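Local coordinates for protein TRAS1 ORF2p (Bombyx mori, PDB 1WDU) that probably cleaves telomeric target DNA through this N-terminal endonuclease domain of a longer retrotransposon protein, at residues A[69-74]-A[94-99]; A[120-125]-A[207-212]; A[160-165]-A[172-177]. The protein carries 1 engineered substitution. All coordinates share one frame; numbering follows the deposited sequence.

The three contacts lie in one endonuclease domain, a four-layered alpha/beta sandwich of the DNase I-like clan. Contact 1 closes first along the chain. It joins outer strand 69-72 of the six-stranded sheet to strand 93-96 of the other sheet. Contact 2 lies within that other sheet, near the centre of the chain. Contact 3 is nested in the loop that contact 2 closes. The centres of contacts 1 and 2 are about 16 Å apart, and those of contacts 1 and 3 about 27 Å. Contacts 2 and 3 touch: V209 CG2 lies 3.6 Å from W162 CE2. The loop of contact 3, mainly through W162, thus packs against the sheet that holds strands 116-123 and 204-212.

Contact 1 (A[69-74]-A[94-99]); sequences RVFQST and VIQYPQ
F71 packs its ring against V94 and Q96. F71 CZ lies 3.6 Å from V94 CG1, and F71 CE2 lies 3.6 Å from Q96 CG. The ring reaches them because CG of F71 is anti to its own carbonyl carbon (chi1 -55°). V94 comes to meet F71 from the opposite direction. Q96 crosses it at about a right angle. CD of Q96 lies in the ring plane, at the edge, and the amide is turned 67° from that plane. Q96 OE1 is 3.6 Å from F71 CD2. V94 divides its methyls between two partners: CG1 goes to F71, while CG2 is 4.0 Å from R69 NH2. The arginine chain bends at chi3 as it passes V94, and NH2 makes weak hydrogen bonds to the backbone oxygens of D89 and L92.

The contact joins the two sheets of the sandwich. Strand 69-72 edges one sheet and strand 94-96 belongs to the other. Their axes run 23° apart and come no closer than 9.9 Å, so side chains fill the gap. V87 and V108, one from each sheet, also touch both F71 and V94. The chemistry is apolar at its centre, with polar ends of R69 and Q96 around it. This implies a join held by van der Waals contact at the surface of the domain.

Contact 2 (A[120-125]-A[207-212]); sequences VSYYFE and VDVTFC. With PO4 (phosphate ion), chain C.
Y122 and V209 have their CA atoms 9.7 Å apart, because strand 149-154 runs between their strands and pairs with both, parallel to 116-123 and antiparallel to 204-212. This is one of the two sheets of the DNase I-like alpha/beta sandwich. Y122 bridges the gap with its side chain. Its CG sits between the backbone N and the carbonyl carbon (chi1 68°), which sends the ring toward segment 207-212. There Y122 OH lies 2.9 Å from V209 O and 3.4 Å from V209 CB. F211 brings CE2 to 3.6 Å from the same Y122 OH. The two rings meet obliquely, with centroids 5.9 Å apart and planes at 38°. F151 of the middle strand stacks on F211. Y122 CD2 lies over one face of the F124 ring, toward its rim, so the tyrosine is packed within the core.

Y123, the next residue, contacts a phosphate ion that H234 NE2 also binds. The ion probably came from the crystallisation liquor, but its place is consistent with a site for DNA phosphate. Y123 OH donates a hydrogen bond of 2.7 Å to phosphate O3, which lies in the plane of the tyrosine ring at its edge.

Contact 3 (A[160-165]-A[172-177]); sequences TWWGSK and DQLMGT. Engineered in segment 160-165: S164 (natural residue Cys).
M175 lays its CE methyl over one face of the W161 indole. CE is 3.6 Å from the centroid of the five-membered ring and 20° off the ring normal, a CH-pi contact. It comes nearest the pyrrole rim, 3.4 Å from W161 CD1. The methionine chain bends at both chi2 (-52°) and chi3 (-74°), which folds CE back over that ring. The same bends leave its sulfur between the two tryptophans. SD lies 3.7 Å from W162 CZ3, and it makes oblique Met-aromatic contacts with both indoles. L174 completes the first shell: its CD2 is 3.7 Å from W162 CH2. The touching groups are thus aromatic carbons, methyls and sulfur.

The backbone of segment 160-165 places the two indoles. T160 and W161 form a short 3-10 turn, and G163 N bonds back to T160 O at 3.1 Å. W162 O accepts from R206 NE and W162 NE1 bonds weakly to A157 O, while S164, an engineered residue that is Cys in the natural protein, hydrogen-bonds through OG to S159 N and R206 O. On the helix side, Q173 O takes two bonds from T177. T177 N, at 3.0 Å, and T177 OG1, at 3.1 Å, reach it from opposite faces of the carbonyl plane.

The contact joins the loop after strand 149-154 to the helix that follows it, 169-181. I185 of the short strand 184-185 touches W161, W162 and M175. L134 of helix 131-142 packs on L174 and T177, so helix 131-142 also touches helix 169-181.

Contact 1 (A[69-74]-A[94-99])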
loop_
_atom_site.group_PDB
_atom_site.type_symbol
_atom_site.label_atom_id
_atom_site.label_comp_id
_atom_site.label_asym_id
_atom_site.label_seq_id
_atom_site.Cartn_x
_atom_site.Cartn_y
_atom_site.Cartn_z
ATOM N N ARG A 69 -5.958 -5.353 14.327
ATOM C CA ARG A 69 -6.117 -6.551 13.516
ATOM C C ARG A 69 -5.133 -6.492 12.352
ATOM O O ARG A 69 -5.058 -5.489 11.635
ATOM C CB ARG A 69 -7.563 -6.668 13.023
ATOM C CG ARG A 69 -8.553 -6.719 14.180
ATOM C CD ARG A 69 -9.935 -7.223 13.805
ATOM N NE ARG A 69 -10.802 -6.252 13.134
ATOM C CZ ARG A 69 -10.796 -4.943 13.351
ATOM N NH1 ARG A 69 -9.942 -4.419 14.222
ATOM N NH2 ARG A 69 -11.675 -4.161 12.727
ATOM N N VAL A 70 -4.358 -7.558 12.185
ATOM C CA VAL A 70 -3.379 -7.608 11.111
ATOM C C VAL A 70 -3.656 -8.753 10.150
ATOM O O VAL A 70 -3.836 -9.897 10.560
ATOM C CB VAL A 70 -1.948 -7.748 11.665
ATOM C CG1 VAL A 70 -0.941 -7.761 10.513
ATOM C CG2 VAL A 70 -1.651 -6.597 12.614
ATOM N N PHE A 71 -3.690 -8.427 8.865
ATOM C CA PHE A 71 -3.944 -9.412 7.820
ATOM C C PHE A 71 -2.693 -9.487 6.984
ATOM O O PHE A 71 -2.241 -8.484 6.430
ATOM C CB PHE A 71 -5.149 -8.976 6.995
ATOM C CG PHE A 71 -6.359 -8.730 7.833
ATOM C CD1 PHE A 71 -6.504 -7.526 8.525
ATOM C CD2 PHE A 71 -7.298 -9.742 8.037
ATOM C CE1 PHE A 71 -7.559 -7.338 9.418
ATOM C CE2 PHE A 71 -8.359 -9.562 8.931
ATOM C CZ PHE A 71 -8.489 -8.363 9.622
ATOM N N GLN A 72 -2.129 -10.684 6.910
ATOM C CA GLN A 72 -0.887 -10.896 6.200
ATOM C C GLN A 72 -0.982 -11.694 4.920
ATOM O O GLN A 72 -1.940 -12.431 4.684
ATOM C CB GLN A 72 0.103 -11.588 7.127
ATOM C CG GLN A 72 0.217 -10.933 8.485
ATOM C CD GLN A 72 1.216 -11.635 9.381
ATOM O OE1 GLN A 72 1.176 -12.853 9.530
ATOM N NE2 GLN A 72 2.110 -10.868 9.990
ATOM N N SER A 73 0.042 -11.527 4.095
ATOM C CA SER A 73 0.154 -12.244 2.845
ATOM C C SER A 73 0.732 -13.606 3.231
ATOM O O SER A 73 1.234 -13.782 4.344
ATOM C CB SER A 73 1.111 -11.504 1.910
ATOM O OG SER A 73 2.380 -11.327 2.520
ATOM N N THR A 74 0.662 -14.563 2.316
ATOM C CA THR A 74 1.170 -15.907 2.569
ATOM C C THR A 74 2.583 -15.897 3.139
ATOM O O THR A 74 3.503 -15.343 2.534
ATOM C CB THR A 74 1.180 -16.731 1.281
ATOM O OG1 THR A 74 -0.091 -16.600 0.633
ATOM C CG2 THR A 74 1.441 -18.200 1.597
ATOM N N VAL A 94 -14.538 -5.524 8.492
ATOM C CA VAL A 94 -13.492 -6.065 7.642
ATOM C C VAL A 94 -13.861 -7.410 7.019
ATOM O O VAL A 94 -14.538 -8.237 7.639
ATOM C CB VAL A 94 -12.178 -6.229 8.451
ATOM C CG1 VAL A 94 -11.166 -7.033 7.660
ATOM C CG2 VAL A 94 -11.617 -4.861 8.802
ATOM N N ILE A 95 -13.418 -7.619 5.786
ATOM C CA ILE A 95 -13.671 -8.871 5.098
ATOM C C ILE A 95 -12.393 -9.339 4.417
ATOM O O ILE A 95 -11.740 -8.572 3.709
ATOM C CB ILE A 95 -14.808 -8.737 4.052
ATOM C CG1 ILE A 95 -14.714 -9.881 3.042
ATOM C CG2 ILE A 95 -14.749 -7.384 3.377
ATOM C CD1 ILE A 95 -15.872 -9.939 2.099
ATOM N N GLN A 96 -12.042 -10.601 4.640
ATOM C CA GLN A 96 -10.831 -11.178 4.065
ATOM C C GLN A 96 -11.078 -11.903 2.747
ATOM O O GLN A 96 -12.140 -12.491 2.529
ATOM C CB GLN A 96 -10.198 -12.185 5.036
ATOM C CG GLN A 96 -9.952 -11.680 6.442
ATOM C CD GLN A 96 -9.280 -12.735 7.303
ATOM O OE1 GLN A 96 -8.152 -13.138 7.033
ATOM N NE2 GLN A 96 -9.972 -13.190 8.339
ATOM N N TYR A 97 -10.075 -11.880 1.879
ATOM C CA TYR A 97 -10.170 -12.568 0.599
ATOM C C TYR A 97 -8.982 -13.510 0.422
ATOM O O TYR A 97 -8.039 -13.214 -0.312
ATOM C CB TYR A 97 -10.229 -11.560 -0.542
ATOM C CG TYR A 97 -11.435 -10.658 -0.464
ATOM C CD1 TYR A 97 -11.329 -9.359 0.037
ATOM C CD2 TYR A 97 -12.698 -11.114 -0.868
ATOM C CE1 TYR A 97 -12.451 -8.529 0.131
ATOM C CE2 TYR A 97 -13.821 -10.300 -0.774
ATOM C CZ TYR A 97 -13.692 -9.009 -0.279
ATOM O OH TYR A 97 -14.799 -8.187 -0.221
ATOM N N PRO A 98 -9.016 -14.664 1.105
ATOM C CA PRO A 98 -7.945 -15.665 1.035
ATOM C C PRO A 98 -7.585 -16.037 -0.406
ATOM O O PRO A 98 -6.425 -16.266 -0.719
ATOM C CB PRO A 98 -8.527 -16.853 1.805
ATOM C CG PRO A 98 -9.453 -16.204 2.793
ATOM C CD PRO A 98 -10.119 -15.129 1.967
ATOM N N GLN A 99 -8.584 -16.090 -1.279
ATOM C CA GLN A 99 -8.354 -16.441 -2.677
ATOM C C GLN A 99 -7.495 -15.426 -3.426
ATOM O O GLN A 99 -6.812 -15.778 -4.388
ATOM C CB GLN A 99 -9.692 -16.592 -3.420
ATOM C CG GLN A 99 -10.522 -17.775 -2.970
ATOM C CD GLN A 99 -9.804 -19.101 -3.182
ATOM O OE1 GLN A 99 -9.545 -19.511 -4.319
ATOM N NE2 GLN A 99 -9.474 -19.776 -2.084
#

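Contact 2 (A[120-125]-A[207-212])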
loop_
_atom_site.group_PDB
_atom_site.type_symbol
_atom_site.label_atom_id
_atom_site.label_comp_id
_atom_site.label_asym_id
_atom_site.label_seq_id
_atom_site.Cartn_x
_atom_site.Cartn_y
_atom_site.Cartn_z
ATOM N N VAL A 120 -5.555 -3.107 -0.902
ATOM C CA VAL A 120 -4.509 -4.069 -1.156
ATOM C C VAL A 120 -3.134 -3.505 -0.858
ATOM O O VAL A 120 -2.831 -2.362 -1.191
ATOM C CB VAL A 120 -4.598 -4.632 -2.611
ATOM C CG1 VAL A 120 -5.228 -3.624 -3.510
ATOM C CG2 VAL A 120 -3.213 -5.046 -3.113
ATOM N N SER A 121 -2.331 -4.308 -0.168
ATOM C CA SER A 121 -0.968 -3.935 0.162
ATOM C C SER A 121 -0.122 -4.933 -0.616
ATOM O O SER A 121 -0.362 -6.137 -0.558
ATOM C CB SER A 121 -0.699 -4.062 1.668
ATOM O OG SER A 121 0.632 -3.664 1.979
ATOM N N TYR A 122 0.866 -4.424 -1.344
ATOM C CA TYR A 122 1.711 -5.274 -2.167
ATOM C C TYR A 122 3.197 -4.953 -2.055
ATOM O O TYR A 122 3.593 -3.864 -1.635
ATOM C CB TYR A 122 1.302 -5.136 -3.630
ATOM C CG TYR A 122 1.610 -3.769 -4.216
ATOM C CD1 TYR A 122 0.646 -2.758 -4.250
ATOM C CD2 TYR A 122 2.876 -3.488 -4.744
ATOM C CE1 TYR A 122 0.929 -1.507 -4.803
ATOM C CE2 TYR A 122 3.174 -2.238 -5.290
ATOM C CZ TYR A 122 2.197 -1.254 -5.320
ATOM O OH TYR A 122 2.510 -0.032 -5.871
ATOM N N TYR A 123 4.005 -5.923 -2.464
ATOM C CA TYR A 123 5.454 -5.804 -2.473
ATOM C C TYR A 123 6.021 -6.684 -3.604
ATOM O O TYR A 123 5.801 -7.894 -3.639
ATOM C CB TYR A 123 6.039 -6.227 -1.126
ATOM C CG TYR A 123 7.551 -6.228 -1.125
ATOM C CD1 TYR A 123 8.267 -7.407 -1.326
ATOM C CD2 TYR A 123 8.266 -5.040 -0.987
ATOM C CE1 TYR A 123 9.651 -7.404 -1.392
ATOM C CE2 TYR A 123 9.645 -5.023 -1.053
ATOM C CZ TYR A 123 10.334 -6.208 -1.256
ATOM O OH TYR A 123 11.703 -6.192 -1.326
ATOM N N PHE A 124 6.739 -6.053 -4.527
ATOM C CA PHE A 124 7.339 -6.745 -5.660
ATOM C C PHE A 124 8.866 -6.763 -5.475
ATOM O O PHE A 124 9.494 -5.700 -5.393
ATOM C CB PHE A 124 6.984 -6.008 -6.960
ATOM C CG PHE A 124 5.491 -5.827 -7.189
ATOM C CD1 PHE A 124 5.028 -4.817 -8.025
ATOM C CD2 PHE A 124 4.555 -6.670 -6.569
ATOM C CE1 PHE A 124 3.668 -4.639 -8.248
ATOM C CE2 PHE A 124 3.189 -6.504 -6.781
ATOM C CZ PHE A 124 2.743 -5.479 -7.627
ATOM N N GLU A 125 9.456 -7.959 -5.404
ATOM C CA GLU A 125 10.907 -8.075 -5.243
ATOM C C GLU A 125 11.564 -7.288 -6.365
ATOM O O GLU A 125 11.060 -7.269 -7.489
ATOM C CB GLU A 125 11.373 -9.527 -5.365
ATOM C CG GLU A 125 10.331 -10.565 -5.033
ATOM C CD GLU A 125 10.107 -10.677 -3.561
ATOM O OE1 GLU A 125 10.962 -10.166 -2.796
ATOM O OE2 GLU A 125 9.084 -11.286 -3.174
ATOM N N VAL A 207 10.073 4.439 -5.530
ATOM C CA VAL A 207 9.642 3.159 -6.078
ATOM C C VAL A 207 8.326 2.676 -5.466
ATOM O O VAL A 207 7.809 1.619 -5.839
ATOM C CB VAL A 207 10.739 2.074 -5.894
ATOM C CG1 VAL A 207 11.976 2.453 -6.693
ATOM C CG2 VAL A 207 11.100 1.920 -4.426
ATOM N N ASP A 208 7.785 3.460 -4.536
ATOM C CA ASP A 208 6.518 3.123 -3.891
ATOM C C ASP A 208 5.363 3.797 -4.638
ATOM O O ASP A 208 5.410 4.990 -4.929
ATOM C CB ASP A 208 6.530 3.574 -2.427
ATOM C CG ASP A 208 7.629 2.904 -1.621
ATOM O OD1 ASP A 208 8.735 3.486 -1.518
ATOM O OD2 ASP A 208 7.393 1.788 -1.097
ATOM N N VAL A 209 4.324 3.035 -4.950
ATOM C CA VAL A 209 3.196 3.589 -5.687
ATOM C C VAL A 209 1.866 3.301 -5.005
ATOM O O VAL A 209 1.706 2.284 -4.321
ATOM C CB VAL A 209 3.124 3.028 -7.155
ATOM C CG1 VAL A 209 2.361 3.998 -8.047
ATOM C CG2 VAL A 209 4.523 2.797 -7.710
ATOM N N THR A 210 0.929 4.231 -5.184
ATOM C CA THR A 210 -0.421 4.123 -4.643
ATOM C C THR A 210 -1.345 4.447 -5.811
ATOM O O THR A 210 -1.201 5.489 -6.444
ATOM C CB THR A 210 -0.692 5.161 -3.527
ATOM O OG1 THR A 210 0.322 5.074 -2.520
ATOM C CG2 THR A 210 -2.056 4.912 -2.897
ATOM N N PHE A 211 -2.284 3.562 -6.107
ATOM C CA PHE A 211 -3.199 3.807 -7.208
ATOM C C PHE A 211 -4.573 3.248 -6.902
ATOM O O PHE A 211 -4.720 2.370 -6.051
ATOM C CB PHE A 211 -2.624 3.235 -8.518
ATOM C CG PHE A 211 -2.099 1.825 -8.409
ATOM C CD1 PHE A 211 -2.924 0.737 -8.657
ATOM C CD2 PHE A 211 -0.760 1.590 -8.134
ATOM C CE1 PHE A 211 -2.424 -0.571 -8.645
ATOM C CE2 PHE A 211 -0.250 0.277 -8.118
ATOM C CZ PHE A 211 -1.087 -0.795 -8.376
ATOM N N CYS A 212 -5.581 3.765 -7.591
ATOM C CA CYS A 212 -6.952 3.345 -7.338
ATOM C C CYS A 212 -7.838 3.443 -8.562
ATOM O O CYS A 212 -7.484 4.073 -9.552
ATOM C CB CYS A 212 -7.555 4.242 -6.257
ATOM S SG CYS A 212 -7.567 6.003 -6.745
HETATM P P PO4 C . 13.382 -3.390 -0.421
HETATM O O1 PO4 C . 14.620 -4.280 -0.796
HETATM O O2 PO4 C . 13.752 -1.979 -0.018
HETATM O O3 PO4 C . 12.281 -3.510 -1.487
HETATM O O4 PO4 C . 12.793 -4.070 0.830
#

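Contact 3 (A[160-165]-A[172-177])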
loop_
_atom_site.group_PDB
_atom_site.type_symbol
_atom_site.label_atom_id
_atom_site.label_comp_id
_atom_site.label_asym_id
_atom_site.label_seq_id
_atom_site.Cartn_x
_atom_site.Cartn_y
_atom_site.Cartn_z
ATOM N N THR A 160 8.226 8.360 -14.076
ATOM C CA THR A 160 8.016 9.770 -13.804
ATOM C C THR A 160 6.554 10.016 -13.466
ATOM O O THR A 160 6.214 11.058 -12.917
ATOM C CB THR A 160 8.442 10.661 -15.006
ATOM O OG1 THR A 160 7.743 10.258 -16.190
ATOM C CG2 THR A 160 9.932 10.538 -15.243
ATOM N N TRP A 161 5.685 9.062 -13.790
ATOM C CA TRP A 161 4.268 9.225 -13.469
ATOM C C TRP A 161 4.038 9.236 -11.953
ATOM O O TRP A 161 3.001 9.689 -11.485
ATOM C CB TRP A 161 3.426 8.134 -14.127
ATOM C CG TRP A 161 3.232 8.377 -15.578
ATOM C CD1 TRP A 161 3.851 7.731 -16.615
ATOM C CD2 TRP A 161 2.392 9.375 -16.167
ATOM N NE1 TRP A 161 3.445 8.269 -17.811
ATOM C CE2 TRP A 161 2.550 9.280 -17.564
ATOM C CE3 TRP A 161 1.521 10.344 -15.647
ATOM C CZ2 TRP A 161 1.867 10.119 -18.453
ATOM C CZ3 TRP A 161 0.841 11.178 -16.529
ATOM C CH2 TRP A 161 1.020 11.059 -17.919
ATOM N N TRP A 162 5.001 8.711 -11.196
ATOM C CA TRP A 162 4.910 8.744 -9.745
ATOM C C TRP A 162 6.176 9.390 -9.159
ATOM O O TRP A 162 6.670 9.002 -8.101
ATOM C CB TRP A 162 4.618 7.347 -9.140
ATOM C CG TRP A 162 5.544 6.219 -9.491
ATOM C CD1 TRP A 162 6.774 5.958 -8.950
ATOM C CD2 TRP A 162 5.281 5.155 -10.423
ATOM N NE1 TRP A 162 7.290 4.788 -9.482
ATOM C CE2 TRP A 162 6.392 4.281 -10.389
ATOM C CE3 TRP A 162 4.213 4.857 -11.280
ATOM C CZ2 TRP A 162 6.463 3.128 -11.181
ATOM C CZ3 TRP A 162 4.285 3.709 -12.071
ATOM C CH2 TRP A 162 5.404 2.860 -12.012
ATOM N N GLY A 163 6.681 10.391 -9.888
ATOM C CA GLY A 163 7.833 11.177 -9.463
ATOM C C GLY A 163 9.244 10.635 -9.517
ATOM O O GLY A 163 10.167 11.293 -9.029
ATOM N N SER A 164 9.431 9.459 -10.108
ATOM C CA SER A 164 10.756 8.858 -10.200
ATOM C C SER A 164 11.677 9.664 -11.118
ATOM O O SER A 164 11.213 10.459 -11.941
ATOM C CB SER A 164 10.638 7.422 -10.712
ATOM O OG SER A 164 9.802 6.654 -9.866
ATOM N N LYS A 165 12.982 9.460 -10.967
ATOM C CA LYS A 165 13.970 10.164 -11.781
ATOM C C LYS A 165 13.763 9.875 -13.263
ATOM O O LYS A 165 14.011 10.730 -14.107
ATOM C CB LYS A 165 15.386 9.739 -11.385
ATOM C CG LYS A 165 16.494 10.385 -12.221
ATOM C CD LYS A 165 17.874 9.875 -11.799
ATOM C CE LYS A 165 19.011 10.636 -12.484
ATOM N NZ LYS A 165 19.031 10.481 -13.973
ATOM N N ASP A 172 7.314 1.002 -16.813
ATOM C CA ASP A 172 6.544 0.920 -18.052
ATOM C C ASP A 172 5.536 -0.237 -18.031
ATOM O O ASP A 172 4.373 -0.055 -18.398
ATOM C CB ASP A 172 7.494 0.769 -19.251
ATOM C CG ASP A 172 8.132 2.086 -19.668
ATOM O OD1 ASP A 172 8.990 2.057 -20.572
ATOM O OD2 ASP A 172 7.781 3.153 -19.105
ATOM N N GLN A 173 5.972 -1.423 -17.608
ATOM C CA GLN A 173 5.058 -2.568 -17.536
ATOM C C GLN A 173 3.933 -2.284 -16.549
ATOM O O GLN A 173 2.764 -2.565 -16.834
ATOM C CB GLN A 173 5.794 -3.849 -17.120
ATOM C CG GLN A 173 6.698 -4.432 -18.216
ATOM C CD GLN A 173 6.990 -5.916 -18.022
ATOM O OE1 GLN A 173 6.072 -6.744 -18.012
ATOM N NE2 GLN A 173 8.273 -6.257 -17.867
ATOM N N LEU A 174 4.280 -1.725 -15.389
ATOM C CA LEU A 174 3.268 -1.392 -14.377
ATOM C C LEU A 174 2.298 -0.349 -14.936
ATOM O O LEU A 174 1.088 -0.497 -14.812
ATOM C CB LEU A 174 3.932 -0.863 -13.094
ATOM C CG LEU A 174 3.004 -0.437 -11.944
ATOM C CD1 LEU A 174 1.978 -1.523 -11.673
ATOM C CD2 LEU A 174 3.826 -0.158 -10.687
ATOM N N MET A 175 2.828 0.707 -15.553
ATOM C CA MET A 175 1.973 1.742 -16.137
ATOM C C MET A 175 1.042 1.140 -17.188
ATOM O O MET A 175 -0.134 1.503 -17.271
ATOM C CB MET A 175 2.817 2.846 -16.792
ATOM C CG MET A 175 3.315 3.935 -15.840
ATOM S SD MET A 175 1.977 4.674 -14.848
ATOM C CE MET A 175 1.137 5.704 -16.070
ATOM N N GLY A 176 1.578 0.225 -17.996
ATOM C CA GLY A 176 0.783 -0.412 -19.031
ATOM C C GLY A 176 -0.383 -1.146 -18.404
ATOM O O GLY A 176 -1.525 -1.052 -18.863
ATOM N N THR A 177 -0.087 -1.886 -17.341
ATOM C CA THR A 177 -1.115 -2.623 -16.627
ATOM C C THR A 177 -2.126 -1.641 -16.038
ATOM O O THR A 177 -3.335 -1.857 -16.128
ATOM C CB THR A 177 -0.486 -3.476 -15.514
ATOM O OG1 THR A 177 0.384 -4.446 -16.112
ATOM C CG2 THR A 177 -1.550 -4.189 -14.701
#